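Local coordinates for protein cytochrome P450 monooxygenase (Rhodococcus sp. ECU0066, PDB 6KBH) that probably acts as a self-sufficient monooxygenase, passing electrons from flavin mononucleotide through a [2Fe-2S] cluster to a heme that activates oxygen, all within one chain, at residues 93-99 and 332-338; 501-505 and 528-534; 416-421 and 439-445. One frame throughout, in Å; residues are numbered along the deposited sequence.

Interaction 1 of 3, residues 93-99 and 332-338; sequences LFSPSIA and WRRLVTA. With HEM (protoporphyrin IX containing Fe), chain C.
R334 runs past F94 and P96 toward a heme propionate. Its CB packs on CB of F94, 3.7 Å away, and CG stays close to that same F94 atom. The chain then bends (chi2 -70°), which sets CD of R334 3.3 Å from F94 O. The guanidinium follows, with CB of P96 over one of its faces. R334 NH1 donates to R333 O at 3.0 Å, which helps to hold the rotation of the group, as does the NH2 bond to the heme. R334 NH2 is aimed almost straight at heme O1A, with an angle of 172° at the hydrogen. Its modelled length is too short to trust. R334 is a known heme-binding residue, and R137, H133 and H391 also bind the heme.

The strands pair antiparallel through S95 and L335. S95 N donates to L335 O (2.8 Å) and L335 N to S95 O (2.7 Å). R333 goes elsewhere: NH2 donates to A99 O at 2.9 Å, and NH1 bonds E101 and Y75. Strand 94-95 is an outermost strand of a mixed sheet. Strand 332-336 lies between it and strand 352-355. On helix 81-89, F94 touches V87, W332 touches F88, and R334 touches both.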
loop_
_atom_site.group_PDB
_atom_site.type_symbol
_atom_site.label_atom_id
_atom_site.label_comp_id
_atom_site.label_asym_id
_atom_site.label_seq_id
_atom_site.Cartn_x
_atom_site.Cartn_y
_atom_site.Cartn_z
ATOM N N LEU A 93 -7.540 10.758 24.344
ATOM C CA LEU A 93 -8.607 11.745 24.393
ATOM C C LEU A 93 -9.896 11.241 23.764
ATOM O O LEU A 93 -10.986 11.598 24.229
ATOM C CB LEU A 93 -8.156 13.025 23.686
ATOM C CG LEU A 93 -9.094 14.227 23.710
ATOM C CD1 LEU A 93 -9.434 14.592 25.143
ATOM C CD2 LEU A 93 -8.432 15.388 22.998
ATOM N N PHE A 94 -9.800 10.412 22.729
ATOM C CA PHE A 94 -10.960 9.890 22.013
ATOM C C PHE A 94 -10.928 8.365 22.104
ATOM O O PHE A 94 -10.188 7.704 21.368
ATOM C CB PHE A 94 -10.962 10.379 20.570
ATOM C CG PHE A 94 -10.802 11.867 20.440
ATOM C CD1 PHE A 94 -11.820 12.722 20.833
ATOM C CD2 PHE A 94 -9.633 12.414 19.934
ATOM C CE1 PHE A 94 -11.679 14.094 20.719
ATOM C CE2 PHE A 94 -9.485 13.787 19.817
ATOM C CZ PHE A 94 -10.510 14.627 20.209
ATOM N N SER A 95 -11.742 7.813 23.012
ATOM C CA SER A 95 -11.748 6.390 23.323
ATOM C C SER A 95 -12.624 5.620 22.335
ATOM O O SER A 95 -13.684 6.105 21.935
ATOM C CB SER A 95 -12.256 6.160 24.743
ATOM O OG SER A 95 -12.549 4.793 24.959
ATOM N N PRO A 96 -12.204 4.419 21.929
ATOM C CA PRO A 96 -13.063 3.584 21.078
ATOM C C PRO A 96 -14.089 2.794 21.877
ATOM O O PRO A 96 -14.635 1.808 21.377
ATOM C CB PRO A 96 -12.060 2.654 20.384
ATOM C CG PRO A 96 -10.961 2.502 21.386
ATOM C CD PRO A 96 -10.865 3.828 22.114
ATOM N N SER A 97 -14.332 3.209 23.126
ATOM C CA SER A 97 -15.311 2.538 23.979
ATOM C C SER A 97 -16.634 2.305 23.259
ATOM O O SER A 97 -17.263 1.254 23.427
ATOM C CB SER A 97 -15.553 3.361 25.248
ATOM O OG SER A 97 -14.362 3.534 25.993
ATOM N N ILE A 98 -17.064 3.265 22.446
ATOM C CA ILE A 98 -18.391 3.238 21.840
ATOM C C ILE A 98 -18.350 2.716 20.402
ATOM O O ILE A 98 -19.324 2.871 19.664
ATOM C CB ILE A 98 -19.056 4.620 21.902
ATOM C CG1 ILE A 98 -18.161 5.655 21.215
ATOM C CG2 ILE A 98 -19.327 5.013 23.347
ATOM C CD1 ILE A 98 -18.870 6.931 20.843
ATOM N N ALA A 99 -17.246 2.077 20.002
ATOM C CA ALA A 99 -17.029 1.745 18.593
ATOM C C ALA A 99 -18.146 0.871 18.026
ATOM O O ALA A 99 -18.555 1.054 16.873
ATOM C CB ALA A 99 -15.676 1.056 18.420
ATOM N N TRP A 332 -17.184 6.622 11.532
ATOM C CA TRP A 332 -16.771 5.835 12.682
ATOM C C TRP A 332 -16.992 6.673 13.933
ATOM O O TRP A 332 -17.432 7.825 13.857
ATOM C CB TRP A 332 -15.316 5.369 12.547
ATOM C CG TRP A 332 -15.029 4.107 13.298
ATOM C CD1 TRP A 332 -14.120 3.940 14.301
ATOM C CD2 TRP A 332 -15.663 2.836 13.114
ATOM N NE1 TRP A 332 -14.144 2.643 14.749
ATOM C CE2 TRP A 332 -15.085 1.944 14.038
ATOM C CE3 TRP A 332 -16.664 2.365 12.258
ATOM C CZ2 TRP A 332 -15.471 0.607 14.130
ATOM C CZ3 TRP A 332 -17.049 1.036 12.351
ATOM C CH2 TRP A 332 -16.452 0.173 13.279
ATOM N N ARG A 333 -16.695 6.096 15.095
ATOM C CA ARG A 333 -17.145 6.681 16.349
ATOM C C ARG A 333 -16.050 6.649 17.402
ATOM O O ARG A 333 -15.303 5.673 17.511
ATOM C CB ARG A 333 -18.396 5.957 16.868
ATOM C CG ARG A 333 -19.588 6.098 15.933
ATOM C CD ARG A 333 -20.815 5.396 16.464
ATOM N NE ARG A 333 -20.669 3.949 16.484
ATOM C CZ ARG A 333 -21.500 3.137 17.121
ATOM N NH1 ARG A 333 -22.529 3.641 17.793
ATOM N NH2 ARG A 333 -21.302 1.828 17.093
ATOM N N ARG A 334 -15.974 7.728 18.178
ATOM C CA ARG A 334 -15.068 7.838 19.310
ATOM C C ARG A 334 -15.793 8.530 20.455
ATOM O O ARG A 334 -16.728 9.305 20.240
ATOM C CB ARG A 334 -13.790 8.610 18.943
ATOM C CG ARG A 334 -12.811 7.818 18.081
ATOM C CD ARG A 334 -12.158 6.696 18.876
ATOM N NE ARG A 334 -11.149 5.982 18.100
ATOM C CZ ARG A 334 -11.394 4.893 17.376
ATOM N NH1 ARG A 334 -12.616 4.388 17.318
ATOM N NH2 ARG A 334 -10.411 4.311 16.704
ATOM N N LEU A 335 -15.358 8.235 21.676
ATOM C CA LEU A 335 -15.945 8.800 22.885
ATOM C C LEU A 335 -14.952 9.780 23.494
ATOM O O LEU A 335 -13.853 9.384 23.899
ATOM C CB LEU A 335 -16.301 7.698 23.883
ATOM C CG LEU A 335 -16.735 8.120 25.289
ATOM C CD1 LEU A 335 -18.004 8.958 25.240
ATOM C CD2 LEU A 335 -16.930 6.896 26.173
ATOM N N VAL A 336 -15.334 11.058 23.549
ATOM C CA VAL A 336 -14.453 12.078 24.104
ATOM C C VAL A 336 -14.308 11.854 25.603
ATOM O O VAL A 336 -15.300 11.666 26.317
ATOM C CB VAL A 336 -14.991 13.482 23.794
ATOM C CG1 VAL A 336 -14.001 14.537 24.244
ATOM C CG2 VAL A 336 -15.287 13.622 22.309
ATOM N N THR A 337 -13.065 11.867 26.087
ATOM C CA THR A 337 -12.776 11.550 27.480
ATOM C C THR A 337 -12.499 12.778 28.339
ATOM O O THR A 337 -12.465 12.655 29.568
ATOM C CB THR A 337 -11.576 10.597 27.571
ATOM O OG1 THR A 337 -10.377 11.303 27.232
ATOM C CG2 THR A 337 -11.750 9.421 26.619
ATOM N N ALA A 338 -12.301 13.946 27.735
ATOM C CA ALA A 338 -12.054 15.162 28.494
ATOM C C ALA A 338 -12.486 16.358 27.661
ATOM O O ALA A 338 -12.574 16.281 26.433
ATOM C CB ALA A 338 -10.579 15.282 28.900
HETATM C CHA HEM C . -10.667 -2.181 13.094
HETATM C CHB HEM C . -12.473 -0.859 8.573
HETATM C CHC HEM C . -11.755 -5.787 6.784
HETATM C CHD HEM C . -9.966 -7.060 11.277
HETATM C C1A HEM C . -11.215 -1.608 11.863
HETATM C C2A HEM C . -11.544 -0.187 12.024
HETATM C C3A HEM C . -12.040 0.182 10.772
HETATM C C4A HEM C . -11.970 -1.064 9.963
HETATM C CMA HEM C . -12.533 1.534 10.360
HETATM C CAA HEM C . -11.372 0.692 13.225
HETATM C CBA HEM C . -10.226 1.650 13.140
HETATM C CGA HEM C . -9.813 2.411 14.354
HETATM O O1A HEM C . -10.735 2.371 15.211
HETATM O O2A HEM C . -8.657 2.886 14.184
HETATM C C1B HEM C . -12.467 -2.040 7.655
HETATM C C2B HEM C . -12.936 -2.020 6.194
HETATM C C3B HEM C . -12.704 -3.565 5.639
HETATM C C4B HEM C . -12.136 -4.333 6.817
HETATM C CMB HEM C . -13.486 -0.855 5.443
HETATM C CAB HEM C . -13.005 -4.107 4.284
HETATM C CBB HEM C . -12.458 -3.384 3.103
HETATM C C1C HEM C . -11.201 -6.322 8.060
HETATM C C2C HEM C . -10.887 -7.717 7.896
HETATM C C3C HEM C . -10.395 -8.096 9.125
HETATM C C4C HEM C . -10.457 -6.874 9.914
HETATM C CMC HEM C . -11.051 -8.560 6.675
HETATM C CAC HEM C . -9.892 -9.453 9.511
HETATM C CBC HEM C . -10.678 -10.322 10.426
HETATM C C1D HEM C . -10.077 -5.779 11.986
HETATM C C2D HEM C . -9.593 -5.872 13.403
HETATM C C3D HEM C . -9.811 -4.342 13.981
HETATM C C4D HEM C . -10.386 -3.602 12.807
HETATM C CMD HEM C . -9.053 -7.076 14.092
HETATM C CAD HEM C . -9.490 -3.838 15.343
HETATM C CBD HEM C . -8.047 -3.545 15.597
HETATM C CGD HEM C . -7.729 -2.664 16.750
HETATM O O1D HEM C . -8.775 -2.049 17.066
HETATM O O2D HEM C . -6.518 -2.771 17.071
HETATM N NA HEM C . -11.471 -2.172 10.608
HETATM N NB HEM C . -11.924 -3.395 8.011
HETATM N NC HEM C . -10.944 -5.778 9.298
HETATM N ND HEM C . -10.552 -4.409 11.490
HETATM FE FE HEM C . -11.392 -3.934 9.763
#

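Interaction 2 of 3, residues 501-505 and 528-534; sequences PLPKW and PHDRTTF
L502 and W505 reach F534 through different first torsions. In L502, CG lies beside the backbone N and opposite the carbonyl carbon (chi1 -61°), which carries CD2 over the F534 ring. In W505, CG sits between the backbone N and the carbonyl carbon (chi1 54°), which lays the indole between P528 and F534. R531 is bent twice along its chain, and this brings NE back to the 501-505 segment.

CD2 of L502 stands 3.6 Å from the centroid of the F534 ring, almost on the ring normal, in a CH-pi contact. W505 meets the same phenylalanine with CD1, which is 3.4 Å from F534 CE1. The two rings are neither stacked nor edge-to-face, with planes at 76°. P528 CG makes a second CH-pi contact, 4.0 Å from the centroid of the six-membered ring of W505. An alanine in place of W505 would take away the indole, and a gap would probably open between P528 and F534.

The polar link is R531 NE to L502 O at 3.2 Å, with the acceptor in the guanidinium plane. L502 N also makes a weak bond to R531 O. The aliphatic CG of K504 lies over a face of the guanidinium. K504 NZ and R531 NH1 carry like charges 4.2 Å apart, at the surface.

The W505 side chain is about 11 Å from the bound FMN, near the flavin site but not in it. F534 belongs to an outermost strand of the six-stranded antiparallel sheet. The contact joins a loop to that edge in an antiparallel beta barrel, as in other flavin-binding domains of the ferredoxin reductase type.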
loop_
_atom_site.group_PDB
_atom_site.type_symbol
_atom_site.label_atom_id
_atom_site.label_comp_id
_atom_site.label_asym_id
_atom_site.label_seq_id
_atom_site.Cartn_x
_atom_site.Cartn_y
_atom_site.Cartn_z
ATOM N N PRO A 501 3.412 11.704 -23.605
ATOM C CA PRO A 501 4.877 11.755 -23.522
ATOM C C PRO A 501 5.431 11.418 -22.145
ATOM O O PRO A 501 4.805 11.659 -21.109
ATOM C CB PRO A 501 5.197 13.205 -23.906
ATOM C CG PRO A 501 4.057 13.617 -24.777
ATOM C CD PRO A 501 2.851 12.948 -24.158
ATOM N N LEU A 502 6.638 10.863 -22.162
ATOM C CA LEU A 502 7.415 10.388 -21.032
ATOM C C LEU A 502 8.132 11.556 -20.352
ATOM O O LEU A 502 8.427 12.568 -20.995
ATOM C CB LEU A 502 8.444 9.357 -21.496
ATOM C CG LEU A 502 8.046 8.037 -22.173
ATOM C CD1 LEU A 502 7.286 8.218 -23.480
ATOM C CD2 LEU A 502 9.308 7.259 -22.440
ATOM N N PRO A 503 8.421 11.437 -19.055
ATOM C CA PRO A 503 9.095 12.528 -18.343
ATOM C C PRO A 503 10.441 12.889 -18.955
ATOM O O PRO A 503 11.091 12.093 -19.636
ATOM C CB PRO A 503 9.274 11.966 -16.928
ATOM C CG PRO A 503 8.166 10.988 -16.778
ATOM C CD PRO A 503 7.975 10.373 -18.138
ATOM N N LYS A 504 10.849 14.129 -18.705
ATOM C CA LYS A 504 12.219 14.533 -18.970
ATOM C C LYS A 504 13.137 13.886 -17.943
ATOM O O LYS A 504 12.772 13.734 -16.774
ATOM C CB LYS A 504 12.346 16.055 -18.907
ATOM C CG LYS A 504 11.526 16.798 -19.951
ATOM C CD LYS A 504 10.937 18.084 -19.386
ATOM C CE LYS A 504 10.003 18.753 -20.384
ATOM N NZ LYS A 504 10.744 19.596 -21.364
ATOM N N TRP A 505 14.329 13.488 -18.380
ATOM C CA TRP A 505 15.299 12.877 -17.484
ATOM C C TRP A 505 16.688 13.402 -17.810
ATOM O O TRP A 505 17.041 13.562 -18.982
ATOM C CB TRP A 505 15.274 11.343 -17.583
ATOM C CG TRP A 505 15.438 10.813 -18.975
ATOM C CD1 TRP A 505 14.445 10.555 -19.878
ATOM C CD2 TRP A 505 16.668 10.464 -19.622
ATOM N NE1 TRP A 505 14.983 10.073 -21.047
ATOM C CE2 TRP A 505 16.345 10.008 -20.917
ATOM C CE3 TRP A 505 18.012 10.497 -19.235
ATOM C CZ2 TRP A 505 17.317 9.586 -21.823
ATOM C CZ3 TRP A 505 18.974 10.078 -20.136
ATOM C CH2 TRP A 505 18.622 9.629 -21.415
ATOM N N PRO A 528 17.757 11.621 -24.835
ATOM C CA PRO A 528 16.777 12.345 -24.007
ATOM C C PRO A 528 15.767 13.128 -24.825
ATOM O O PRO A 528 14.589 13.186 -24.453
ATOM C CB PRO A 528 17.656 13.269 -23.149
ATOM C CG PRO A 528 19.041 12.691 -23.234
ATOM C CD PRO A 528 19.133 12.085 -24.598
ATOM N N HIS A 529 16.196 13.730 -25.937
ATOM C CA HIS A 529 15.294 14.523 -26.763
ATOM C C HIS A 529 14.218 13.670 -27.416
ATOM O O HIS A 529 13.195 14.209 -27.854
ATOM C CB HIS A 529 16.093 15.275 -27.823
ATOM C CG HIS A 529 17.202 16.105 -27.258
ATOM N ND1 HIS A 529 18.229 16.602 -28.030
ATOM C CD2 HIS A 529 17.444 16.523 -25.993
ATOM C CE1 HIS A 529 19.057 17.291 -27.264
ATOM N NE2 HIS A 529 18.603 17.258 -26.024
ATOM N N ASP A 530 14.428 12.361 -27.498
ATOM C CA ASP A 530 13.381 11.435 -27.904
ATOM C C ASP A 530 12.565 11.095 -26.666
ATOM O O ASP A 530 13.024 10.356 -25.789
ATOM C CB ASP A 530 13.959 10.179 -28.547
ATOM C CG ASP A 530 12.886 9.306 -29.144
ATOM O OD1 ASP A 530 11.709 9.692 -29.028
ATOM O OD2 ASP A 530 13.204 8.246 -29.719
ATOM N N ARG A 531 11.355 11.636 -26.595
ATOM C CA ARG A 531 10.501 11.470 -25.430
ATOM C C ARG A 531 9.244 10.679 -25.769
ATOM O O ARG A 531 8.169 10.904 -25.207
ATOM C CB ARG A 531 10.171 12.832 -24.830
ATOM C CG ARG A 531 11.413 13.700 -24.689
ATOM C CD ARG A 531 11.573 14.212 -23.275
ATOM N NE ARG A 531 10.286 14.604 -22.714
ATOM C CZ ARG A 531 9.589 15.662 -23.114
ATOM N NH1 ARG A 531 10.055 16.448 -24.077
ATOM N NH2 ARG A 531 8.424 15.937 -22.547
ATOM N N THR A 532 9.378 9.733 -26.695
ATOM C CA THR A 532 8.451 8.617 -26.807
ATOM C C THR A 532 9.063 7.309 -26.326
ATOM O O THR A 532 8.366 6.283 -26.327
ATOM C CB THR A 532 7.942 8.453 -28.249
ATOM O OG1 THR A 532 7.309 7.174 -28.376
ATOM C CG2 THR A 532 9.074 8.524 -29.253
ATOM N N THR A 533 10.331 7.324 -25.882
ATOM C CA THR A 533 11.031 6.097 -25.503
ATOM C C THR A 533 12.070 6.249 -24.399
ATOM O O THR A 533 12.619 7.327 -24.142
ATOM C CB THR A 533 11.782 5.478 -26.676
ATOM O OG1 THR A 533 12.316 6.510 -27.520
ATOM C CG2 THR A 533 10.917 4.490 -27.424
ATOM N N PHE A 534 12.367 5.097 -23.803
ATOM C CA PHE A 534 13.526 4.864 -22.961
ATOM C C PHE A 534 14.351 3.735 -23.570
ATOM O O PHE A 534 13.805 2.816 -24.189
ATOM C CB PHE A 534 13.099 4.489 -21.547
ATOM C CG PHE A 534 12.516 5.628 -20.773
ATOM C CD1 PHE A 534 12.874 6.934 -21.050
ATOM C CD2 PHE A 534 11.598 5.387 -19.768
ATOM C CE1 PHE A 534 12.328 7.979 -20.332
ATOM C CE2 PHE A 534 11.056 6.417 -19.047
ATOM C CZ PHE A 534 11.417 7.718 -19.328
#

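Interaction 3 of 3, residues 416-421 and 439-445; sequences HMELVP and VWVRWDP
The H416 ring has CB of W443 over one face, 3.8 Å from the ring centroid. At its edge NE2 points to D444 O, a bond of doubtful, very short modelled length. H416 NE2 also lies at the edge of the W443 indole. The R442 guanidinium takes E418 OE2 at its edge, in plane, while CD of P421 approaches obliquely.

The R442 NH1 to E418 OE2 salt bridge is 3.1 Å long and nearly straight, at 170°. The guanidinium comes from above the carboxylate plane, and the two planes are 57° apart. Both side chains have CG between the backbone N and the carbonyl carbon (chi1 65° in E418), which lets them run side by side toward the salt bridge.

E418 and R442 form an antiparallel hydrogen-bonded pair: E418 N to R442 O and R442 N to E418 O, each 2.8 Å. V420 N bonds W440 O at 3.0 Å. M417 CG packs on V441 CB at 3.6 Å, and L175 touches both residues. Strand 440-442 is the middle of a three-stranded antiparallel sheet, between 418-419 and 172-174.

Backbone bonds set the register, and buried M417 and V441 give an apolar side. The ion pair lies toward solvent, which would probably weaken it.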
loop_
_atom_site.group_PDB
_atom_site.type_symbol
_atom_site.label_atom_id
_atom_site.label_comp_id
_atom_site.label_asym_id
_atom_site.label_seq_id
_atom_site.Cartn_x
_atom_site.Cartn_y
_atom_site.Cartn_z
ATOM N N HIS A 416 -16.608 -7.843 -20.787
ATOM C CA HIS A 416 -17.805 -7.412 -21.497
ATOM C C HIS A 416 -19.030 -7.326 -20.588
ATOM O O HIS A 416 -20.168 -7.318 -21.077
ATOM C CB HIS A 416 -18.079 -8.357 -22.668
ATOM C CG HIS A 416 -18.415 -9.752 -22.247
ATOM N ND1 HIS A 416 -17.688 -10.439 -21.300
ATOM C CD2 HIS A 416 -19.399 -10.592 -22.646
ATOM C CE1 HIS A 416 -18.212 -11.639 -21.129
ATOM N NE2 HIS A 416 -19.250 -11.758 -21.937
ATOM N N MET A 417 -18.810 -7.276 -19.279
ATOM C CA MET A 417 -19.888 -7.146 -18.312
ATOM C C MET A 417 -20.230 -5.677 -18.104
ATOM O O MET A 417 -19.341 -4.829 -17.998
ATOM C CB MET A 417 -19.477 -7.789 -16.989
ATOM C CG MET A 417 -20.351 -7.442 -15.802
ATOM S SD MET A 417 -19.490 -7.675 -14.235
ATOM C CE MET A 417 -19.438 -9.462 -14.136
ATOM N N GLU A 418 -21.527 -5.373 -18.051
ATOM C CA GLU A 418 -21.968 -4.011 -17.781
ATOM C C GLU A 418 -23.129 -4.034 -16.800
ATOM O O GLU A 418 -23.756 -5.069 -16.562
ATOM C CB GLU A 418 -22.374 -3.261 -19.060
ATOM C CG GLU A 418 -23.589 -3.813 -19.772
ATOM C CD GLU A 418 -23.925 -3.047 -21.039
ATOM O OE1 GLU A 418 -23.197 -2.086 -21.367
ATOM O OE2 GLU A 418 -24.919 -3.407 -21.707
ATOM N N LEU A 419 -23.400 -2.864 -16.232
ATOM C CA LEU A 419 -24.504 -2.714 -15.297
ATOM C C LEU A 419 -25.835 -2.706 -16.035
ATOM O O LEU A 419 -25.969 -2.099 -17.102
ATOM C CB LEU A 419 -24.350 -1.418 -14.500
ATOM C CG LEU A 419 -23.444 -1.432 -13.271
ATOM C CD1 LEU A 419 -23.229 -0.019 -12.753
ATOM C CD2 LEU A 419 -24.042 -2.313 -12.200
ATOM N N VAL A 420 -26.820 -3.393 -15.465
ATOM C CA VAL A 420 -28.200 -3.287 -15.928
ATOM C C VAL A 420 -28.608 -1.822 -15.822
ATOM O O VAL A 420 -28.601 -1.259 -14.718
ATOM C CB VAL A 420 -29.139 -4.193 -15.114
ATOM C CG1 VAL A 420 -30.590 -3.894 -15.453
ATOM C CG2 VAL A 420 -28.811 -5.659 -15.368
ATOM N N PRO A 421 -28.941 -1.160 -16.928
ATOM C CA PRO A 421 -29.243 0.275 -16.870
ATOM C C PRO A 421 -30.540 0.544 -16.122
ATOM O O PRO A 421 -31.309 -0.361 -15.792
ATOM C CB PRO A 421 -29.351 0.680 -18.344
ATOM C CG PRO A 421 -28.667 -0.430 -19.105
ATOM C CD PRO A 421 -28.936 -1.668 -18.309
ATOM N N VAL A 439 -25.981 -5.488 -6.866
ATOM C CA VAL A 439 -25.458 -4.918 -8.099
ATOM C C VAL A 439 -25.788 -5.914 -9.209
ATOM O O VAL A 439 -25.438 -7.097 -9.119
ATOM C CB VAL A 439 -23.951 -4.588 -8.004
ATOM C CG1 VAL A 439 -23.054 -5.763 -8.319
ATOM C CG2 VAL A 439 -23.603 -3.404 -8.887
ATOM N N TRP A 440 -26.560 -5.464 -10.194
ATOM C CA TRP A 440 -27.077 -6.331 -11.243
ATOM C C TRP A 440 -26.277 -6.081 -12.512
ATOM O O TRP A 440 -26.194 -4.941 -12.985
ATOM C CB TRP A 440 -28.567 -6.084 -11.477
ATOM C CG TRP A 440 -29.440 -6.519 -10.330
ATOM C CD1 TRP A 440 -30.003 -5.717 -9.378
ATOM C CD2 TRP A 440 -29.848 -7.859 -10.017
ATOM N NE1 TRP A 440 -30.733 -6.473 -8.493
ATOM C CE2 TRP A 440 -30.656 -7.790 -8.862
ATOM C CE3 TRP A 440 -29.610 -9.108 -10.600
ATOM C CZ2 TRP A 440 -31.224 -8.923 -8.279
ATOM C CZ3 TRP A 440 -30.179 -10.232 -10.021
ATOM C CH2 TRP A 440 -30.974 -10.130 -8.872
ATOM N N VAL A 441 -25.688 -7.138 -13.057
ATOM C CA VAL A 441 -24.760 -7.018 -14.173
ATOM C C VAL A 441 -25.168 -7.978 -15.280
ATOM O O VAL A 441 -25.549 -9.126 -15.023
ATOM C CB VAL A 441 -23.305 -7.280 -13.730
ATOM C CG1 VAL A 441 -22.851 -6.206 -12.758
ATOM C CG2 VAL A 441 -23.181 -8.644 -13.097
ATOM N N ARG A 442 -25.100 -7.491 -16.513
ATOM C CA ARG A 442 -25.301 -8.290 -17.709
ATOM C C ARG A 442 -23.968 -8.482 -18.424
ATOM O O ARG A 442 -23.019 -7.720 -18.227
ATOM C CB ARG A 442 -26.305 -7.618 -18.654
ATOM C CG ARG A 442 -25.707 -6.413 -19.350
ATOM C CD ARG A 442 -26.488 -5.934 -20.563
ATOM N NE ARG A 442 -27.910 -5.771 -20.301
ATOM C CZ ARG A 442 -28.566 -4.628 -20.473
ATOM N NH1 ARG A 442 -27.920 -3.547 -20.894
ATOM N NH2 ARG A 442 -29.864 -4.562 -20.217
ATOM N N TRP A 443 -23.907 -9.522 -19.251
ATOM C CA TRP A 443 -22.798 -9.715 -20.177
ATOM C C TRP A 443 -23.239 -10.700 -21.250
ATOM O O TRP A 443 -24.272 -11.362 -21.125
ATOM C CB TRP A 443 -21.527 -10.203 -19.469
ATOM C CG TRP A 443 -21.580 -11.627 -19.017
ATOM C CD1 TRP A 443 -21.144 -12.727 -19.697
ATOM C CD2 TRP A 443 -22.092 -12.103 -17.772
ATOM N NE1 TRP A 443 -21.360 -13.861 -18.952
ATOM C CE2 TRP A 443 -21.939 -13.502 -17.763
ATOM C CE3 TRP A 443 -22.670 -11.482 -16.663
ATOM C CZ2 TRP A 443 -22.346 -14.285 -16.690
ATOM C CZ3 TRP A 443 -23.068 -12.260 -15.605
ATOM C CH2 TRP A 443 -22.907 -13.646 -15.622
ATOM N N ASP A 444 -22.440 -10.783 -22.313
ATOM C CA ASP A 444 -22.716 -11.697 -23.413
ATOM C C ASP A 444 -22.032 -13.031 -23.133
ATOM O O ASP A 444 -20.796 -13.107 -23.213
ATOM C CB ASP A 444 -22.227 -11.111 -24.732
ATOM C CG ASP A 444 -22.734 -11.878 -25.939
ATOM O OD1 ASP A 444 -23.335 -12.959 -25.760
ATOM O OD2 ASP A 444 -22.532 -11.396 -27.072
ATOM N N PRO A 445 -22.775 -14.097 -22.824
ATOM C CA PRO A 445 -22.111 -15.347 -22.409
ATOM C C PRO A 445 -21.274 -15.992 -23.498
ATOM O O PRO A 445 -20.164 -16.458 -23.214
ATOM C CB PRO A 445 -23.287 -16.245 -21.992
ATOM C CG PRO A 445 -24.430 -15.306 -21.750
ATOM C CD PRO A 445 -24.240 -14.193 -22.729
#

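From the N terminus, interaction 1 closes first. It joins segment 93-99 to 332-338 across 232 mostly helical residues and ties an outermost strand of the mixed sheet to its neighbour beside the heme. Interaction 3 follows. It closes a loop of only 17 residues after helix 396-413 and pairs two strands of a small antiparallel sheet away from the annotated sites. Interaction 2 comes last, closing a 22-residue excursion that contains strands 510-515 and 518-523 of the flavin-binding domain. The three loops run in series, so none nests or crosses. Interactions 1 and 2 lie on opposite sides of the chain's centre, their own centres 52 Å apart.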